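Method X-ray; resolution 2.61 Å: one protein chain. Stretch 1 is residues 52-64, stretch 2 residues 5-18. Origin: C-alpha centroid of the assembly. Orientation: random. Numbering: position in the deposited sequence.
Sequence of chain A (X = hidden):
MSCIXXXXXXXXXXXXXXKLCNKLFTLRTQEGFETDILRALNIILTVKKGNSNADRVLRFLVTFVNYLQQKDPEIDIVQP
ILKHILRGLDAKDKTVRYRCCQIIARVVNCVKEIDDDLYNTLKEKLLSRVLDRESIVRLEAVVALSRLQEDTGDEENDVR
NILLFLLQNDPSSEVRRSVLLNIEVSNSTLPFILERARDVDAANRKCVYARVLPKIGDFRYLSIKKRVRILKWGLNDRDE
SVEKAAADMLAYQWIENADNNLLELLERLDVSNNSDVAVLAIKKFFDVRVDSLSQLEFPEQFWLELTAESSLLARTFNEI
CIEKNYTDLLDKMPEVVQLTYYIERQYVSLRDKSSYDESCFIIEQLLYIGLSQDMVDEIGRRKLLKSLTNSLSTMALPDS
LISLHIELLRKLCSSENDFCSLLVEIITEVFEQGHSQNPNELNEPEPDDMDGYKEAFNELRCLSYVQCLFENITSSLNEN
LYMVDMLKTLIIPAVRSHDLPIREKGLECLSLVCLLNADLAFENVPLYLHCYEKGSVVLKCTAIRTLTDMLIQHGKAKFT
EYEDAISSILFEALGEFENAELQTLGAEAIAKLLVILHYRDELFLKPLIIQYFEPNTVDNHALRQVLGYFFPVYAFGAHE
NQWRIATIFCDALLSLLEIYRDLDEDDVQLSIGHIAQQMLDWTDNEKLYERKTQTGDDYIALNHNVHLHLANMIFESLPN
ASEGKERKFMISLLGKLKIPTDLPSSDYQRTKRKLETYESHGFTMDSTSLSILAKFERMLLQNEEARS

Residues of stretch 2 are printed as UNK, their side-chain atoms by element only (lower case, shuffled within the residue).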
# COMPACT_ATOMS: atom_id res chain seq x y z
N SER A 52 21.92 2.05 -30.98
CA SER A 52 22.54 3.23 -30.41
C SER A 52 22.79 4.29 -31.47
O SER A 52 22.67 5.49 -31.20
CB SER A 52 23.84 2.85 -29.70
OG SER A 52 24.54 1.85 -30.42
N ASN A 53 23.14 3.87 -32.69
CA ASN A 53 23.42 4.79 -33.78
C ASN A 53 22.24 5.71 -34.06
O ASN A 53 22.33 6.93 -33.84
CB ASN A 53 23.78 4.02 -35.05
CG ASN A 53 25.12 3.34 -34.95
OD1 ASN A 53 25.80 3.42 -33.93
ND2 ASN A 53 25.52 2.67 -36.03
N ALA A 54 21.15 5.14 -34.57
CA ALA A 54 19.98 5.90 -34.99
C ALA A 54 19.69 7.06 -34.05
O ALA A 54 19.30 8.14 -34.50
CB ALA A 54 18.76 4.98 -35.08
N ASP A 55 19.87 6.84 -32.75
CA ASP A 55 19.71 7.93 -31.80
C ASP A 55 20.87 8.92 -31.89
O ASP A 55 20.66 10.13 -31.84
CB ASP A 55 19.58 7.37 -30.38
CG ASP A 55 18.38 6.45 -30.23
OD1 ASP A 55 17.26 6.96 -30.02
OD2 ASP A 55 18.56 5.21 -30.32
N ARG A 56 22.10 8.42 -32.04
CA ARG A 56 23.24 9.31 -32.23
C ARG A 56 23.03 10.19 -33.45
O ARG A 56 23.13 11.42 -33.38
CB ARG A 56 24.53 8.51 -32.36
CG ARG A 56 24.94 7.75 -31.12
CD ARG A 56 26.44 7.51 -31.11
NE ARG A 56 26.82 6.42 -30.22
CZ ARG A 56 26.72 5.13 -30.54
NH1 ARG A 56 26.24 4.76 -31.72
NH2 ARG A 56 27.09 4.20 -29.67
N VAL A 57 22.76 9.56 -34.60
CA VAL A 57 22.50 10.32 -35.82
C VAL A 57 21.39 11.34 -35.57
O VAL A 57 21.51 12.52 -35.91
CB VAL A 57 22.13 9.37 -36.98
CG1 VAL A 57 21.80 10.16 -38.24
CG2 VAL A 57 23.27 8.40 -37.24
N LEU A 58 20.29 10.88 -34.96
CA LEU A 58 19.18 11.78 -34.68
C LEU A 58 19.58 12.85 -33.67
O LEU A 58 19.10 13.98 -33.75
CB LEU A 58 17.98 10.98 -34.18
CG LEU A 58 16.64 11.70 -34.02
CD1 LEU A 58 16.41 12.76 -35.09
CD2 LEU A 58 15.51 10.67 -34.05
N ARG A 59 20.47 12.52 -32.73
CA ARG A 59 21.00 13.53 -31.83
C ARG A 59 21.82 14.56 -32.60
O ARG A 59 21.73 15.77 -32.32
CB ARG A 59 21.86 12.88 -30.75
CG ARG A 59 21.07 12.16 -29.67
CD ARG A 59 20.39 13.13 -28.72
NE ARG A 59 19.68 12.43 -27.66
CZ ARG A 59 20.26 11.86 -26.61
NH1 ARG A 59 21.58 11.90 -26.47
NH2 ARG A 59 19.53 11.25 -25.69
N PHE A 60 22.61 14.11 -33.57
CA PHE A 60 23.41 15.05 -34.36
C PHE A 60 22.53 16.03 -35.11
O PHE A 60 22.86 17.21 -35.23
CB PHE A 60 24.30 14.28 -35.34
CG PHE A 60 24.90 15.14 -36.41
CD1 PHE A 60 24.66 14.87 -37.75
CD2 PHE A 60 25.68 16.24 -36.09
CE1 PHE A 60 25.20 15.67 -38.74
CE2 PHE A 60 26.22 17.04 -37.07
CZ PHE A 60 25.98 16.75 -38.40
N LEU A 61 21.40 15.55 -35.64
CA LEU A 61 20.56 16.41 -36.47
C LEU A 61 19.88 17.49 -35.64
O LEU A 61 19.97 18.68 -35.97
CB LEU A 61 19.53 15.55 -37.21
CG LEU A 61 20.16 14.53 -38.17
CD1 LEU A 61 19.11 13.60 -38.75
CD2 LEU A 61 20.92 15.22 -39.30
N VAL A 62 19.21 17.10 -34.55
CA VAL A 62 18.62 18.10 -33.66
C VAL A 62 19.69 19.10 -33.22
O VAL A 62 19.42 20.29 -33.06
CB VAL A 62 17.94 17.43 -32.45
CG1 VAL A 62 16.84 16.49 -32.91
CG2 VAL A 62 18.96 16.68 -31.60
N THR A 63 20.92 18.62 -33.03
CA THR A 63 22.00 19.50 -32.63
C THR A 63 22.33 20.50 -33.74
O THR A 63 22.55 21.68 -33.47
CB THR A 63 23.24 18.68 -32.27
OG1 THR A 63 22.88 17.63 -31.37
CG2 THR A 63 24.29 19.56 -31.60
N PHE A 64 22.36 20.04 -34.99
CA PHE A 64 22.71 20.92 -36.09
C PHE A 64 21.60 21.93 -36.37
O PHE A 64 21.87 23.10 -36.65
CB PHE A 64 23.01 20.11 -37.34
CG PHE A 64 23.20 20.95 -38.57
CD1 PHE A 64 24.31 21.78 -38.69
CD2 PHE A 64 22.29 20.90 -39.61
CE1 PHE A 64 24.49 22.55 -39.82
CE2 PHE A 64 22.47 21.67 -40.74
CZ PHE A 64 23.57 22.50 -40.85
N UNK A 5 27.42 11.56 -46.06
CA UNK A 5 28.48 10.86 -45.37
C UNK A 5 28.91 11.58 -44.10
O UNK A 5 29.37 10.93 -43.15
c UNK A 5 30.85 8.96 -47.76
n UNK A 5 30.78 7.96 -48.63
o UNK A 5 31.91 9.42 -47.35
c UNK A 5 29.52 9.53 -47.29
c UNK A 5 29.69 10.66 -46.29
N UNK A 6 28.78 12.90 -44.05
CA UNK A 6 28.95 13.62 -42.79
C UNK A 6 28.03 13.02 -41.74
O UNK A 6 28.44 12.73 -40.61
c UNK A 6 29.63 15.72 -44.02
c UNK A 6 29.26 17.14 -44.42
c UNK A 6 28.69 15.12 -42.97
c UNK A 6 28.86 15.85 -41.63
N UNK A 7 26.77 12.81 -42.11
CA UNK A 7 25.80 12.22 -41.19
C UNK A 7 26.21 10.80 -40.83
O UNK A 7 26.23 10.43 -39.65
c UNK A 7 23.38 11.54 -40.92
c UNK A 7 22.62 13.89 -42.71
c UNK A 7 23.97 13.72 -42.05
c UNK A 7 24.39 12.26 -41.82
N UNK A 8 26.55 9.99 -41.83
CA UNK A 8 27.00 8.63 -41.57
C UNK A 8 28.21 8.60 -40.65
O UNK A 8 28.48 7.57 -40.03
c UNK A 8 27.32 7.92 -42.88
o UNK A 8 27.48 6.53 -42.68
N UNK A 9 28.95 9.71 -40.56
CA UNK A 9 30.10 9.77 -39.66
C UNK A 9 29.70 10.10 -38.23
O UNK A 9 30.36 9.64 -37.29
c UNK A 9 31.11 10.80 -40.17
o UNK A 9 30.48 12.05 -40.41
N UNK A 10 28.63 10.87 -38.04
CA UNK A 10 28.08 11.09 -36.70
C UNK A 10 27.55 9.80 -36.09
O UNK A 10 27.14 9.81 -34.92
c UNK A 10 26.96 12.13 -36.75
o UNK A 10 25.73 11.54 -37.12
N UNK A 11 27.55 8.71 -36.85
CA UNK A 11 27.01 7.45 -36.38
C UNK A 11 27.74 6.93 -35.14
O UNK A 11 27.11 6.40 -34.22
o UNK A 11 26.11 3.12 -38.46
c UNK A 11 26.25 4.33 -38.61
c UNK A 11 27.10 6.44 -37.53
n UNK A 11 26.45 4.89 -39.80
c UNK A 11 26.19 5.26 -37.40
N UNK A 12 29.06 7.09 -35.10
CA UNK A 12 29.86 6.40 -34.10
C UNK A 12 29.86 7.12 -32.75
O UNK A 12 29.68 6.49 -31.70
c UNK A 12 31.29 6.22 -34.60
c UNK A 12 31.31 5.36 -35.86
o UNK A 12 31.87 7.50 -34.89
N UNK A 13 30.06 8.43 -32.76
CA UNK A 13 30.31 9.17 -31.53
C UNK A 13 29.47 10.44 -31.47
O UNK A 13 28.80 10.82 -32.43
o UNK A 13 32.13 10.61 -32.28
c UNK A 13 31.80 9.55 -31.40
N UNK A 14 29.50 11.08 -30.30
CA UNK A 14 28.85 12.36 -30.09
C UNK A 14 29.85 13.50 -30.00
O UNK A 14 29.46 14.67 -30.19
c UNK A 14 27.97 12.34 -28.82
c UNK A 14 26.99 13.51 -28.84
c UNK A 14 27.22 11.01 -28.68
c UNK A 14 26.12 10.79 -29.68
N UNK A 15 31.13 13.22 -29.72
CA UNK A 15 32.10 14.28 -29.49
C UNK A 15 32.26 15.17 -30.71
O UNK A 15 32.28 16.40 -30.60
c UNK A 15 33.44 13.68 -29.08
N UNK A 16 32.38 14.57 -31.89
CA UNK A 16 32.62 15.32 -33.11
C UNK A 16 31.42 16.03 -33.68
O UNK A 16 31.54 16.69 -34.72
N UNK A 17 30.25 15.94 -33.03
CA UNK A 17 29.05 16.55 -33.59
C UNK A 17 29.26 18.03 -33.89
O UNK A 17 28.83 18.52 -34.95
c UNK A 17 27.87 16.35 -32.64
c UNK A 17 27.28 14.98 -32.68
n UNK A 17 26.82 12.85 -32.96
c UNK A 17 25.79 13.40 -32.33
c UNK A 17 27.77 13.82 -33.19
n UNK A 17 26.05 14.68 -32.15
N UNK A 18 29.91 18.76 -32.98
CA UNK A 18 30.18 20.17 -33.23
C UNK A 18 31.05 20.35 -34.47
O UNK A 18 30.82 21.25 -35.28
n UNK A 18 33.09 22.32 -30.70
c UNK A 18 31.10 22.30 -32.17
n UNK A 18 35.35 22.13 -31.01
c UNK A 18 31.76 22.89 -30.94
n UNK A 18 34.17 23.70 -32.19
c UNK A 18 30.84 20.81 -32.01
c UNK A 18 34.20 22.72 -31.30

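Position 5 has three side-chain carbons, the third carrying one oxygen and one nitrogen. It lies out of reach of stretch 1. It is Gln5.

Position 6 has four carbons, forked at the first, with one arm two carbons long, and touches Phe60. This is Ile6. Ile6 CG2 lies 4.4 Å from Phe60 CZ.

Position 7 has the same four-carbon fork, and it is buried among Val57, Phe60 and Leu61. It is Ile7. Ile7 CG2 is 3.4 Å from Val57 CG1, Ile7 CG1 is 4.0 Å from Phe60 CE1, and Ile7 CD1 is 4.0 Å from Leu61 CD2.

Position 8 has one carbon and one oxygen, and its CB points away from stretch 1. It is Ser8.

Position 9 has the same two atoms and makes no contact. It is Ser9.

Position 10 again has one carbon and one oxygen, but its CB points toward stretch 1. It is Ser10. Ser10 OG donates a hydrogen bond to Ile7 O at 2.8 Å and sits 3.6 Å from Phe60 CD1.

Position 11 has three carbons, the third carrying oxygen and nitrogen, and packs by Asn53 and Val57. It is Gln11. Gln11 CG lies 4.3 Å from Val57 CG2. Gln11 NE2 donates a weak hydrogen bond to Ser8 O at 3.4 Å.

Position 12 has one carbon bearing an oxygen and a carbon, with CB pointing away. It is Thr12. Thr12 O lies over one face of the Arg56 guanidinium, 3.2 Å from Arg56 NE, at a poor angle for a hydrogen bond.

Position 13 has one carbon and one oxygen, and its CB also points away. It is Ser13.

Position 14 has four carbons, forked at the first, and touches Arg56. It is Ile14. The end of its long arm comes back to stretch 1, with Ile14 CD1 3.6 Å from Arg56 CG.

Position 15 has a single carbon, out of reach. It is Ala15.

Position 16 has no side-chain atom. It is Gly16, within the type I turn from Ile14 to position 17.

Position 17 has one carbon and a five-membered ring with two nitrogens, with CB toward stretch 1 and the ring against Phe60. It is His17. Phe60 CB lies over the His17 ring face, 3.6 Å from its centroid, and the Phe60 ring turns an edge toward that face.

Position 18 has three carbons, a nitrogen, then a carbon with two nitrogens. It is Arg18, with CB pointing away.

The contact has two parts. Ile7 packs against Val57, Phe60 and Leu61, and Ile6 touches Phe60, while His17 packs on Phe60. Arg56 reaches the loop, where Arg56 NH1 donates a weak hydrogen bond to Gln11 O at 3.1 Å.

Stretch 2, residues 5-18: QIISSSQTSIAGHR
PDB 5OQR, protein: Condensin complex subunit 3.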